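Local coordinates for aromatic amino acid aminotransferase I (Candida albicans WO-1, PDB 6HNU), which probably catalyses the pyridoxal-phosphate-dependent transfer of an amino group from aromatic L-amino acids to 2-oxoglutarate, giving aromatic oxo-acids and L-glutamate, at residues B[55-60]-B[84-89]; B[65-70]-B[353-358]; B[112-117]-B[342-347]; B[247-252]-B[298-303]. All blocks are in the same frame, centred on the assembly; numbering follows the deposited sequence.

Three of the four contacts, 2, 3 and 4, meet around helix 334-377 and the core of the subunit, while contact 1 lies farther out, its centre about 31 Å from that of the chain. Contact 4 holds the cofactor site. Contact 2 touches contact 4 through Trp355 NE1, 2.9 Å from Val301 O and probably hydrogen-bonded to it, and contact 3 does so through Phe114 CZ, 3.5 Å from Phe298 CE2. Contacts 2 and 3 share helix 334-377 and join where Trp347 CH2 lies 3.5 Å from Trp355 CE3. Contact 1 rests on the same helix, Val85 CG2 being 4.0 Å from Ala342 CB; its centre is about 27 Å from that of contact 4.

Contact 1. Residues B[55-60]-B[84-89]; sequences FEKVTA and EVFKKA
Lys57 NZ and Glu84 OE2 form a 2.7 Å salt bridge, the ammonium meeting the carboxylate from above its plane, 38° out of it. Lys57 sends CG between its own N and carbonyl carbon (chi1 85°), and its chain is extended from there, running beside Phe86 in the same direction. On the way CD lies over one face of that ring, 4.0 Å from the centroid, a CH-pi contact, with NZ continuing past the ring to Glu84. Thr59 CG2 packs on Glu84 CG, whereas Thr59 OG1 bonds its counterpart in the second subunit. Strands 57-60 and 84-86 form an antiparallel two-stranded ladder, and the sheet continues into the second subunit through the 57-60 strand. Val58 and Val85 are its hydrogen-bonded pair: Val85 N bonds Val58 O at 2.8 Å, and Val58 N bonds Val85 O at 2.9 Å. Their side chains lie side by side on the face away from Lys57, Val58 CG1 4.0 Å from Val85 CB, against Leu99 and helix 334-377. Beyond the strand Lys87 N bonds Glu56 O at 2.8 Å, and a water joins Glu56 OE2 to Lys88 N. The Lys87 chain passes Phe55 O with CD at 3.4 Å, burying this oxygen, which has no polar partner in the model, and carries NZ on to Phe53 O.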
# COMPACT_ATOMS: atom_id res chain seq x y z
N PHE B 55 -2.13 -5.39 -21.52
CA PHE B 55 -2.71 -4.02 -21.57
C PHE B 55 -2.02 -3.22 -22.66
O PHE B 55 -0.89 -2.77 -22.45
CB PHE B 55 -2.62 -3.31 -20.22
CG PHE B 55 -3.20 -4.09 -19.07
CD1 PHE B 55 -4.56 -4.08 -18.82
CD2 PHE B 55 -2.38 -4.81 -18.23
CE1 PHE B 55 -5.09 -4.76 -17.73
CE2 PHE B 55 -2.92 -5.52 -17.17
CZ PHE B 55 -4.26 -5.48 -16.91
N GLU B 56 -2.70 -3.05 -23.79
CA GLU B 56 -2.14 -2.35 -24.97
C GLU B 56 -2.30 -0.86 -24.74
O GLU B 56 -1.46 -0.06 -25.20
CB GLU B 56 -2.82 -2.80 -26.28
CG GLU B 56 -2.43 -1.96 -27.47
CD GLU B 56 -0.95 -1.94 -27.76
OE1 GLU B 56 -0.27 -2.91 -27.35
OE2 GLU B 56 -0.46 -0.96 -28.39
N LYS B 57 -3.37 -0.49 -24.05
CA LYS B 57 -3.61 0.89 -23.63
C LYS B 57 -4.71 0.92 -22.58
O LYS B 57 -5.48 -0.06 -22.46
CB LYS B 57 -3.97 1.79 -24.82
CG LYS B 57 -5.42 1.81 -25.23
CD LYS B 57 -5.68 2.81 -26.37
CE LYS B 57 -7.11 2.74 -26.86
NZ LYS B 57 -7.31 3.54 -28.09
N VAL B 58 -4.71 2.02 -21.83
CA VAL B 58 -5.81 2.41 -20.91
C VAL B 58 -6.25 3.81 -21.32
O VAL B 58 -5.39 4.64 -21.81
CB VAL B 58 -5.40 2.33 -19.44
CG1 VAL B 58 -4.29 3.30 -19.08
CG2 VAL B 58 -6.61 2.60 -18.55
N THR B 59 -7.55 4.07 -21.22
CA THR B 59 -8.12 5.41 -21.51
C THR B 59 -9.01 5.80 -20.34
O THR B 59 -9.45 4.91 -19.62
CB THR B 59 -8.87 5.44 -22.84
OG1 THR B 59 -10.13 4.80 -22.65
CG2 THR B 59 -8.11 4.76 -23.96
N ALA B 60 -9.23 7.10 -20.17
CA ALA B 60 -10.28 7.64 -19.29
C ALA B 60 -10.94 8.85 -19.95
O ALA B 60 -10.27 9.59 -20.68
CB ALA B 60 -9.69 8.01 -17.95
N GLU B 84 -5.41 8.93 -23.14
CA GLU B 84 -4.94 7.60 -23.56
C GLU B 84 -3.50 7.43 -23.08
O GLU B 84 -2.68 8.35 -23.29
CB GLU B 84 -5.00 7.48 -25.07
CG GLU B 84 -6.41 7.56 -25.62
CD GLU B 84 -6.49 7.02 -27.04
OE1 GLU B 84 -5.65 7.44 -27.84
OE2 GLU B 84 -7.36 6.14 -27.32
N VAL B 85 -3.26 6.32 -22.39
CA VAL B 85 -1.90 5.82 -22.13
C VAL B 85 -1.71 4.48 -22.82
O VAL B 85 -2.22 3.44 -22.36
CB VAL B 85 -1.61 5.77 -20.63
CG1 VAL B 85 -0.15 5.43 -20.43
CG2 VAL B 85 -1.96 7.11 -19.96
N PHE B 86 -0.94 4.49 -23.91
CA PHE B 86 -0.51 3.28 -24.62
C PHE B 86 0.64 2.59 -23.88
O PHE B 86 1.39 3.24 -23.10
CB PHE B 86 -0.07 3.67 -26.04
CG PHE B 86 -1.22 4.05 -26.93
CD1 PHE B 86 -1.68 5.36 -26.97
CD2 PHE B 86 -1.83 3.11 -27.74
CE1 PHE B 86 -2.71 5.71 -27.83
CE2 PHE B 86 -2.88 3.46 -28.58
CZ PHE B 86 -3.32 4.76 -28.62
N LYS B 87 0.80 1.29 -24.18
CA LYS B 87 1.92 0.45 -23.70
C LYS B 87 3.26 1.03 -24.18
O LYS B 87 4.21 1.08 -23.35
CB LYS B 87 1.70 -0.99 -24.20
CG LYS B 87 2.76 -2.01 -23.79
CD LYS B 87 2.15 -3.40 -23.75
CE LYS B 87 3.14 -4.50 -23.49
NZ LYS B 87 2.51 -5.82 -23.64
N LYS B 88 3.33 1.48 -25.43
CA LYS B 88 4.62 1.94 -26.04
C LYS B 88 4.70 3.47 -26.05
O LYS B 88 3.74 4.12 -26.50
CB LYS B 88 4.77 1.41 -27.47
CG LYS B 88 4.81 -0.11 -27.63
CD LYS B 88 5.17 -0.60 -29.04
CE LYS B 88 4.84 0.38 -30.16
NZ LYS B 88 4.89 -0.24 -31.51
N ALA B 89 5.84 4.01 -25.62
CA ALA B 89 6.13 5.46 -25.58
C ALA B 89 5.81 6.13 -26.93
O ALA B 89 5.13 7.20 -26.95
CB ALA B 89 7.55 5.69 -25.15
O HOH W 1 1.26 0.91 -27.60

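Contact 2. Residues B[65-70]-B[353-358]; sequences PSFSGG and LDWLIG
Phe67 presents one ring face to the edge of Trp355, an edge-to-face pair with planes at 82° and the ring centroids 5.1 Å apart. Trp355 CE3 stands over the centre of the Phe67 ring, while Pro65 CA lies over the centre of the opposite face. Trp355 CG is anti to its backbone N (chi1 177°), and from there the indole turns its CE3 edge to Phe67. Phe67 CE2 packs at 3.7 Å on Trp355 CB, and Asp354 CB sits at the edge of the Phe67 ring, near its plane. Phe67 starts a type I turn to Gly70, just after the cis peptide between Pro65 and Ser66. In one of two conformers of Ser66, OG lies beside its own backbone N (chi1 -64°) and donates to Asp354 OD2 at 2.8 Å, from well above the carboxylate plane; this bond is therefore less sure. A water links Ser66 O to Asp354 O. The contact ties the loop between strands 57-62 and 81-86 to helix 334-377. Trp355 NE1 bonds Val301 O. Asp354 OD1 is bonded to His272, which would probably help to stabilise the negative charge of the carboxylate, perhaps aided by the Ser66 hydroxyl in this conformer.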
# COMPACT_ATOMS: atom_id res chain seq x y z
N PRO B 65 -11.07 21.76 -18.41
CA PRO B 65 -10.92 23.08 -17.84
C PRO B 65 -11.62 24.07 -18.78
O PRO B 65 -11.57 23.87 -20.00
CB PRO B 65 -9.42 23.31 -17.82
CG PRO B 65 -8.81 21.93 -17.84
CD PRO B 65 -9.78 21.11 -18.67
N SER B 66 -12.23 25.13 -18.23
CA SER B 66 -12.08 25.58 -16.86
C SER B 66 -13.25 25.11 -15.98
O SER B 66 -13.43 25.70 -14.89
CB SER B 66 -11.93 27.08 -16.82
OG SER B 66 -10.73 27.46 -17.48
N PHE B 67 -13.99 24.08 -16.40
CA PHE B 67 -15.12 23.49 -15.61
C PHE B 67 -16.17 24.59 -15.39
O PHE B 67 -16.79 24.68 -14.30
CB PHE B 67 -14.62 22.86 -14.30
CG PHE B 67 -13.33 22.12 -14.48
CD1 PHE B 67 -13.29 20.87 -15.11
CD2 PHE B 67 -12.14 22.65 -14.01
CE1 PHE B 67 -12.08 20.22 -15.33
CE2 PHE B 67 -10.94 21.99 -14.22
CZ PHE B 67 -10.91 20.78 -14.87
N SER B 68 -16.45 25.35 -16.46
CA SER B 68 -17.40 26.50 -16.42
C SER B 68 -18.80 26.02 -15.99
O SER B 68 -19.53 26.83 -15.39
CB SER B 68 -17.46 27.23 -17.74
OG SER B 68 -17.90 26.36 -18.77
N GLY B 69 -19.14 24.75 -16.21
CA GLY B 69 -20.42 24.15 -15.81
C GLY B 69 -20.43 23.76 -14.34
O GLY B 69 -21.49 23.29 -13.88
N GLY B 70 -19.33 23.97 -13.61
CA GLY B 70 -19.16 23.43 -12.25
C GLY B 70 -18.51 22.06 -12.31
O GLY B 70 -18.68 21.35 -13.32
N LEU B 353 -5.44 24.09 -11.21
CA LEU B 353 -5.87 25.26 -10.41
C LEU B 353 -7.35 25.53 -10.67
O LEU B 353 -8.05 25.82 -9.70
CB LEU B 353 -4.98 26.46 -10.74
CG LEU B 353 -3.56 26.39 -10.22
CD1 LEU B 353 -2.76 27.57 -10.76
CD2 LEU B 353 -3.52 26.35 -8.69
N ASP B 354 -7.82 25.47 -11.93
CA ASP B 354 -9.26 25.70 -12.20
C ASP B 354 -10.08 24.69 -11.39
O ASP B 354 -11.20 25.04 -10.90
CB ASP B 354 -9.59 25.59 -13.69
CG ASP B 354 -8.97 26.63 -14.61
OD1 ASP B 354 -8.78 27.76 -14.18
OD2 ASP B 354 -8.78 26.29 -15.80
N TRP B 355 -9.62 23.45 -11.35
CA TRP B 355 -10.33 22.37 -10.64
C TRP B 355 -10.41 22.72 -9.15
O TRP B 355 -11.51 22.60 -8.55
CB TRP B 355 -9.67 21.02 -10.90
CG TRP B 355 -10.34 19.94 -10.13
CD1 TRP B 355 -10.00 19.45 -8.90
CD2 TRP B 355 -11.52 19.25 -10.53
NE1 TRP B 355 -10.85 18.44 -8.55
CE2 TRP B 355 -11.81 18.31 -9.51
CE3 TRP B 355 -12.33 19.28 -11.68
CZ2 TRP B 355 -12.87 17.41 -9.61
CZ3 TRP B 355 -13.38 18.39 -11.76
CH2 TRP B 355 -13.66 17.48 -10.74
N LEU B 356 -9.29 23.12 -8.57
CA LEU B 356 -9.21 23.48 -7.12
C LEU B 356 -10.06 24.72 -6.82
O LEU B 356 -10.67 24.77 -5.73
CB LEU B 356 -7.74 23.67 -6.74
CG LEU B 356 -6.85 22.47 -7.01
CD1 LEU B 356 -5.43 22.82 -6.62
CD2 LEU B 356 -7.33 21.22 -6.28
N ILE B 357 -10.21 25.65 -7.78
CA ILE B 357 -11.05 26.86 -7.59
C ILE B 357 -12.53 26.47 -7.65
O ILE B 357 -13.33 26.98 -6.85
CB ILE B 357 -10.62 27.92 -8.63
CG1 ILE B 357 -9.28 28.54 -8.21
CG2 ILE B 357 -11.69 28.98 -8.83
CD1 ILE B 357 -8.54 29.17 -9.35
N GLY B 358 -12.89 25.53 -8.53
CA GLY B 358 -14.23 24.94 -8.63
C GLY B 358 -14.55 24.17 -7.35
O GLY B 358 -15.68 24.31 -6.81
O HOH W 2 -12.83 26.99 -12.01

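Contact 3. Residues B[112-117]-B[342-347]; sequences PEFLQF and ALLRKW
Arg345 reaches across to Glu113 and Gln116. From CB its chain places CG beside the backbone N (chi1 -74°), obliquely placed to the Phe117 ring, and runs extended from CG to NE. NE bonds Asn341 OD1 and makes a weak, long bond to Glu113 O, with Glu113 CB 4.1 Å away. At the tip NH2 gives Glu113 O a nearly straight bond of 2.8 Å (173°), in the carbonyl plane on a lone pair and within the guanidinium plane. NH2 also lies 2.8 Å from Gln116 OE1, whose position is less certain, and NH1 holds a Tris molecule probably from the crystallisation liquor. Glu113 O thus takes an arginine besides the weak helical bond from Phe117 N. Deeper in, Leu344 CB sits over the centre of the Phe117 ring, 3.7 Å from its centroid, with Leu344 CD2 nearest Phe117 CE1 and Leu344 CD1 nearest Phe117 CD1. Phe117 also stacks on His349, while Leu344 CD1 meets Phe114 CE1 at 4.1 Å. The segment axes cross at 52° and 10.4 Å apart, a helix-helix packing that joins helix 112-126 to the long interdomain helix of the class I aminotransferase fold.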
# COMPACT_ATOMS: atom_id res chain seq x y z
N PRO B 112 8.99 9.50 -12.80
CA PRO B 112 9.52 10.86 -12.96
C PRO B 112 8.52 11.93 -13.43
O PRO B 112 8.55 13.05 -12.89
CB PRO B 112 10.68 10.75 -14.00
CG PRO B 112 10.86 9.27 -14.29
CD PRO B 112 9.75 8.51 -13.59
N GLU B 113 7.67 11.58 -14.40
CA GLU B 113 6.68 12.51 -14.98
C GLU B 113 5.69 12.94 -13.89
O GLU B 113 5.30 14.14 -13.82
CB GLU B 113 5.93 11.85 -16.15
CG GLU B 113 6.82 11.58 -17.36
CD GLU B 113 7.69 10.33 -17.35
OE1 GLU B 113 7.69 9.52 -16.36
OE2 GLU B 113 8.36 10.14 -18.36
N PHE B 114 5.28 12.00 -13.04
CA PHE B 114 4.29 12.31 -11.97
C PHE B 114 4.96 13.18 -10.91
O PHE B 114 4.40 14.23 -10.53
CB PHE B 114 3.74 11.01 -11.39
CG PHE B 114 2.80 11.28 -10.24
CD1 PHE B 114 1.56 11.86 -10.46
CD2 PHE B 114 3.22 11.05 -8.95
CE1 PHE B 114 0.72 12.14 -9.39
CE2 PHE B 114 2.38 11.33 -7.88
CZ PHE B 114 1.14 11.86 -8.11
N LEU B 115 6.14 12.76 -10.41
CA LEU B 115 6.93 13.51 -9.39
C LEU B 115 7.17 14.93 -9.89
O LEU B 115 6.99 15.87 -9.08
CB LEU B 115 8.26 12.82 -9.13
CG LEU B 115 8.23 11.53 -8.29
CD1 LEU B 115 9.64 10.97 -8.08
CD2 LEU B 115 7.57 11.79 -6.94
N GLN B 116 7.52 15.13 -11.17
CA GLN B 116 7.79 16.48 -11.70
C GLN B 116 6.54 17.37 -11.53
O GLN B 116 6.66 18.52 -11.07
CB GLN B 116 8.20 16.44 -13.17
CG GLN B 116 8.44 17.84 -13.74
CD GLN B 116 8.81 17.78 -15.20
OE1 GLN B 116 8.03 17.32 -16.04
NE2 GLN B 116 10.02 18.23 -15.51
N PHE B 117 5.38 16.88 -11.94
CA PHE B 117 4.14 17.67 -11.86
C PHE B 117 3.85 18.00 -10.40
O PHE B 117 3.56 19.15 -10.05
CB PHE B 117 2.95 16.96 -12.48
CG PHE B 117 1.73 17.85 -12.52
CD1 PHE B 117 0.93 18.00 -11.40
CD2 PHE B 117 1.38 18.50 -13.68
CE1 PHE B 117 -0.19 18.79 -11.44
CE2 PHE B 117 0.27 19.32 -13.72
CZ PHE B 117 -0.52 19.46 -12.60
N ALA B 342 -1.63 11.57 -16.55
CA ALA B 342 -2.33 11.88 -17.83
C ALA B 342 -3.37 12.97 -17.59
O ALA B 342 -3.35 13.98 -18.30
CB ALA B 342 -2.91 10.64 -18.41
N LEU B 343 -4.18 12.85 -16.53
CA LEU B 343 -5.21 13.84 -16.19
C LEU B 343 -4.53 15.17 -15.86
O LEU B 343 -4.94 16.18 -16.43
CB LEU B 343 -6.11 13.30 -15.07
CG LEU B 343 -7.13 14.29 -14.53
CD1 LEU B 343 -8.36 13.55 -14.01
CD2 LEU B 343 -6.51 15.15 -13.45
N LEU B 344 -3.50 15.19 -15.01
CA LEU B 344 -2.91 16.45 -14.52
C LEU B 344 -2.22 17.18 -15.68
O LEU B 344 -2.29 18.42 -15.71
CB LEU B 344 -1.96 16.16 -13.36
CG LEU B 344 -2.65 15.67 -12.07
CD1 LEU B 344 -1.63 15.07 -11.13
CD2 LEU B 344 -3.41 16.79 -11.38
N ARG B 345 -1.55 16.45 -16.56
CA ARG B 345 -0.80 17.04 -17.70
C ARG B 345 -1.78 17.48 -18.79
O ARG B 345 -1.48 18.48 -19.45
CB ARG B 345 0.24 16.05 -18.20
CG ARG B 345 1.40 15.98 -17.22
CD ARG B 345 2.50 15.03 -17.61
NE ARG B 345 3.59 15.15 -16.66
CZ ARG B 345 4.53 16.09 -16.71
NH1 ARG B 345 4.52 16.99 -17.69
NH2 ARG B 345 5.47 16.14 -15.77
N LYS B 346 -2.92 16.82 -18.91
CA LYS B 346 -3.96 17.20 -19.91
C LYS B 346 -4.59 18.53 -19.45
O LYS B 346 -4.75 19.47 -20.25
CB LYS B 346 -5.00 16.10 -20.10
CG LYS B 346 -6.10 16.44 -21.10
CD LYS B 346 -5.54 16.69 -22.50
CE LYS B 346 -6.60 17.09 -23.50
NZ LYS B 346 -5.99 17.37 -24.82
N TRP B 347 -4.87 18.64 -18.15
CA TRP B 347 -5.41 19.87 -17.55
C TRP B 347 -4.33 20.94 -17.49
O TRP B 347 -4.65 22.15 -17.62
CB TRP B 347 -5.97 19.55 -16.18
CG TRP B 347 -7.23 18.74 -16.14
CD1 TRP B 347 -7.98 18.25 -17.17
CD2 TRP B 347 -7.90 18.38 -14.94
NE1 TRP B 347 -9.06 17.59 -16.66
CE2 TRP B 347 -9.04 17.66 -15.30
CE3 TRP B 347 -7.64 18.61 -13.59
CZ2 TRP B 347 -9.94 17.16 -14.35
CZ3 TRP B 347 -8.51 18.11 -12.65
CH2 TRP B 347 -9.66 17.41 -13.02

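Contact 4. Residues B[247-252]-B[298-303]; sequences EPYYFL and FSKVLA. With PLP (pyridoxal-5'-phosphate), chain I; PHE (phenylalanine), chain J.
Pro248 and Lys300 face each other across two loops, their CA atoms 6.4 Å apart, with Glu247 to Tyr250 forming a type I turn and no direct hydrogen bond joining the segments. A water makes the link instead, donating to Pro248 O and accepting from Lys300 N. Lys300 CG lies beside its own backbone N, and the chain bends at chi2 (-58°), after which it is extended. CG lies 3.3 Å from Pro248 O, and CE comes to 3.5 Å from Tyr249 CE1 as the two side chains pass each other at a slant. At the tip, NZ bonds Tyr105 OH of the second subunit and a water, which also accepts from Tyr249 OH and donates to the phenylalanine O. The phenylalanine N is 1.4 Å from C4A of the pyridoxal phosphate, consistent with an external aldimine, so Lys300 is not the partner of C4A here. Tyr249 OH accepts a 2.6 Å hydrogen bond from cofactor O3. Pro248 CG packs 3.9 Å from C2 of the cofactor ring. Ser299 OG gives a 2.7 Å bond to phosphate oxygen O2P; the cofactor is also hydrogen-bonded by Ser297, Thr142, Arg307, Asn218 and Asn141 N, and by Tyr105 of the second subunit. Away from the ligands, Phe251 CB touches Val301 CG2. The loops lie at the C-terminal ends of neighbouring parallel strands 242-246 and 292-297, inside the central sheet, where fold type I aminotransferases place their cofactor; Lys300 is probably the lysine that in this family forms the internal aldimine.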
# COMPACT_ATOMS: atom_id res chain seq x y z
N GLU B 247 -2.77 16.56 5.64
CA GLU B 247 -3.49 17.70 5.04
C GLU B 247 -4.29 17.24 3.83
O GLU B 247 -4.26 17.90 2.79
CB GLU B 247 -2.43 18.75 4.75
CG GLU B 247 -2.10 19.56 5.98
CD GLU B 247 -3.26 20.50 6.32
OE1 GLU B 247 -3.19 21.68 5.91
OE2 GLU B 247 -4.22 20.05 7.01
N PRO B 248 -5.17 16.23 3.96
CA PRO B 248 -6.01 15.82 2.82
C PRO B 248 -7.08 16.87 2.48
O PRO B 248 -7.59 16.88 1.36
CB PRO B 248 -6.62 14.51 3.29
CG PRO B 248 -6.71 14.70 4.81
CD PRO B 248 -5.51 15.52 5.21
N TYR B 249 -7.39 17.78 3.39
CA TYR B 249 -8.50 18.74 3.22
C TYR B 249 -7.96 20.13 2.86
O TYR B 249 -8.74 21.08 2.84
CB TYR B 249 -9.35 18.83 4.49
CG TYR B 249 -9.84 17.52 5.06
CD1 TYR B 249 -10.73 16.72 4.36
CD2 TYR B 249 -9.42 17.09 6.29
CE1 TYR B 249 -11.20 15.53 4.89
CE2 TYR B 249 -9.90 15.92 6.85
CZ TYR B 249 -10.78 15.13 6.15
OH TYR B 249 -11.28 13.96 6.66
N TYR B 250 -6.65 20.27 2.57
CA TYR B 250 -6.04 21.59 2.30
C TYR B 250 -6.80 22.34 1.21
O TYR B 250 -6.98 23.53 1.33
CB TYR B 250 -4.58 21.47 1.88
CG TYR B 250 -3.88 22.80 1.79
CD1 TYR B 250 -3.45 23.46 2.93
CD2 TYR B 250 -3.65 23.40 0.56
CE1 TYR B 250 -2.78 24.66 2.87
CE2 TYR B 250 -3.00 24.62 0.48
CZ TYR B 250 -2.58 25.26 1.62
OH TYR B 250 -1.95 26.44 1.56
N PHE B 251 -7.31 21.67 0.19
CA PHE B 251 -7.94 22.35 -0.96
C PHE B 251 -9.46 22.37 -0.75
O PHE B 251 -10.19 22.69 -1.70
CB PHE B 251 -7.43 21.75 -2.28
CG PHE B 251 -6.04 22.23 -2.61
CD1 PHE B 251 -5.78 23.59 -2.72
CD2 PHE B 251 -4.98 21.35 -2.70
CE1 PHE B 251 -4.50 24.05 -2.97
CE2 PHE B 251 -3.69 21.82 -2.94
CZ PHE B 251 -3.46 23.17 -3.08
N LEU B 252 -9.94 22.07 0.48
CA LEU B 252 -11.35 22.33 0.84
C LEU B 252 -11.40 23.64 1.63
O LEU B 252 -12.43 23.89 2.29
CB LEU B 252 -11.92 21.16 1.65
CG LEU B 252 -11.80 19.79 0.98
CD1 LEU B 252 -12.58 18.74 1.74
CD2 LEU B 252 -12.26 19.83 -0.47
N PHE B 298 -4.64 12.89 -3.10
CA PHE B 298 -5.69 13.18 -4.12
C PHE B 298 -7.08 12.74 -3.66
O PHE B 298 -8.06 12.99 -4.38
CB PHE B 298 -5.35 12.47 -5.42
CG PHE B 298 -4.22 13.12 -6.16
CD1 PHE B 298 -4.26 14.48 -6.46
CD2 PHE B 298 -3.14 12.37 -6.58
CE1 PHE B 298 -3.26 15.05 -7.23
CE2 PHE B 298 -2.12 12.96 -7.30
CZ PHE B 298 -2.16 14.31 -7.57
N SER B 299 -7.20 12.11 -2.49
CA SER B 299 -8.47 11.44 -2.10
C SER B 299 -9.65 12.41 -2.09
O SER B 299 -10.70 12.00 -2.60
CB SER B 299 -8.33 10.69 -0.79
OG SER B 299 -7.49 9.59 -1.00
N LYS B 300 -9.51 13.61 -1.54
CA LYS B 300 -10.64 14.54 -1.36
C LYS B 300 -10.73 15.51 -2.54
O LYS B 300 -11.67 16.35 -2.55
CB LYS B 300 -10.52 15.38 -0.09
CG LYS B 300 -10.03 14.67 1.15
CD LYS B 300 -10.83 13.51 1.56
CE LYS B 300 -10.19 12.87 2.77
NZ LYS B 300 -11.00 11.74 3.30
N VAL B 301 -9.79 15.41 -3.49
CA VAL B 301 -9.66 16.35 -4.64
C VAL B 301 -10.08 15.64 -5.93
O VAL B 301 -10.90 16.20 -6.69
CB VAL B 301 -8.24 16.93 -4.74
CG1 VAL B 301 -8.08 17.72 -6.02
CG2 VAL B 301 -7.89 17.79 -3.53
N LEU B 302 -9.58 14.44 -6.19
CA LEU B 302 -9.95 13.67 -7.39
C LEU B 302 -10.86 12.52 -6.96
O LEU B 302 -12.09 12.61 -7.24
CB LEU B 302 -8.66 13.20 -8.09
CG LEU B 302 -7.71 14.29 -8.57
CD1 LEU B 302 -6.54 13.65 -9.30
CD2 LEU B 302 -8.38 15.33 -9.47
N ALA B 303 -10.34 11.49 -6.30
CA ALA B 303 -11.17 10.36 -5.81
C ALA B 303 -10.36 9.53 -4.81
O ALA B 303 -9.18 9.32 -5.01
CB ALA B 303 -11.66 9.51 -6.96
N1 PLP I . -5.97 11.69 7.27
C2 PLP I . -7.05 12.28 7.80
C2A PLP I . -6.88 13.19 8.96
C3 PLP I . -8.32 12.04 7.28
O3 PLP I . -9.39 12.62 7.91
C4 PLP I . -8.46 11.16 6.19
C4A PLP I . -9.79 10.87 5.65
C5 PLP I . -7.31 10.58 5.63
C6 PLP I . -6.10 10.86 6.22
C5A PLP I . -7.39 9.57 4.51
O4P PLP I . -6.43 9.88 3.46
P PLP I . -6.16 8.97 2.24
O1P PLP I . -5.22 9.83 1.44
O2P PLP I . -7.54 8.72 1.56
O3P PLP I . -5.54 7.67 2.75
N PHE J . -10.80 10.38 6.51
CA PHE J . -11.89 9.44 6.09
C PHE J . -12.85 9.29 7.28
O PHE J . -13.45 10.29 7.71
CB PHE J . -11.28 8.13 5.59
CG PHE J . -12.21 6.95 5.60
CD1 PHE J . -13.52 7.07 5.14
CD2 PHE J . -11.78 5.71 6.06
CE1 PHE J . -14.38 5.97 5.16
CE2 PHE J . -12.64 4.62 6.07
CZ PHE J . -13.93 4.75 5.61
OXT PHE J . -13.05 8.20 7.83
O HOH W 3 -7.27 14.81 -0.59
O HOH W 4 -13.20 12.22 5.34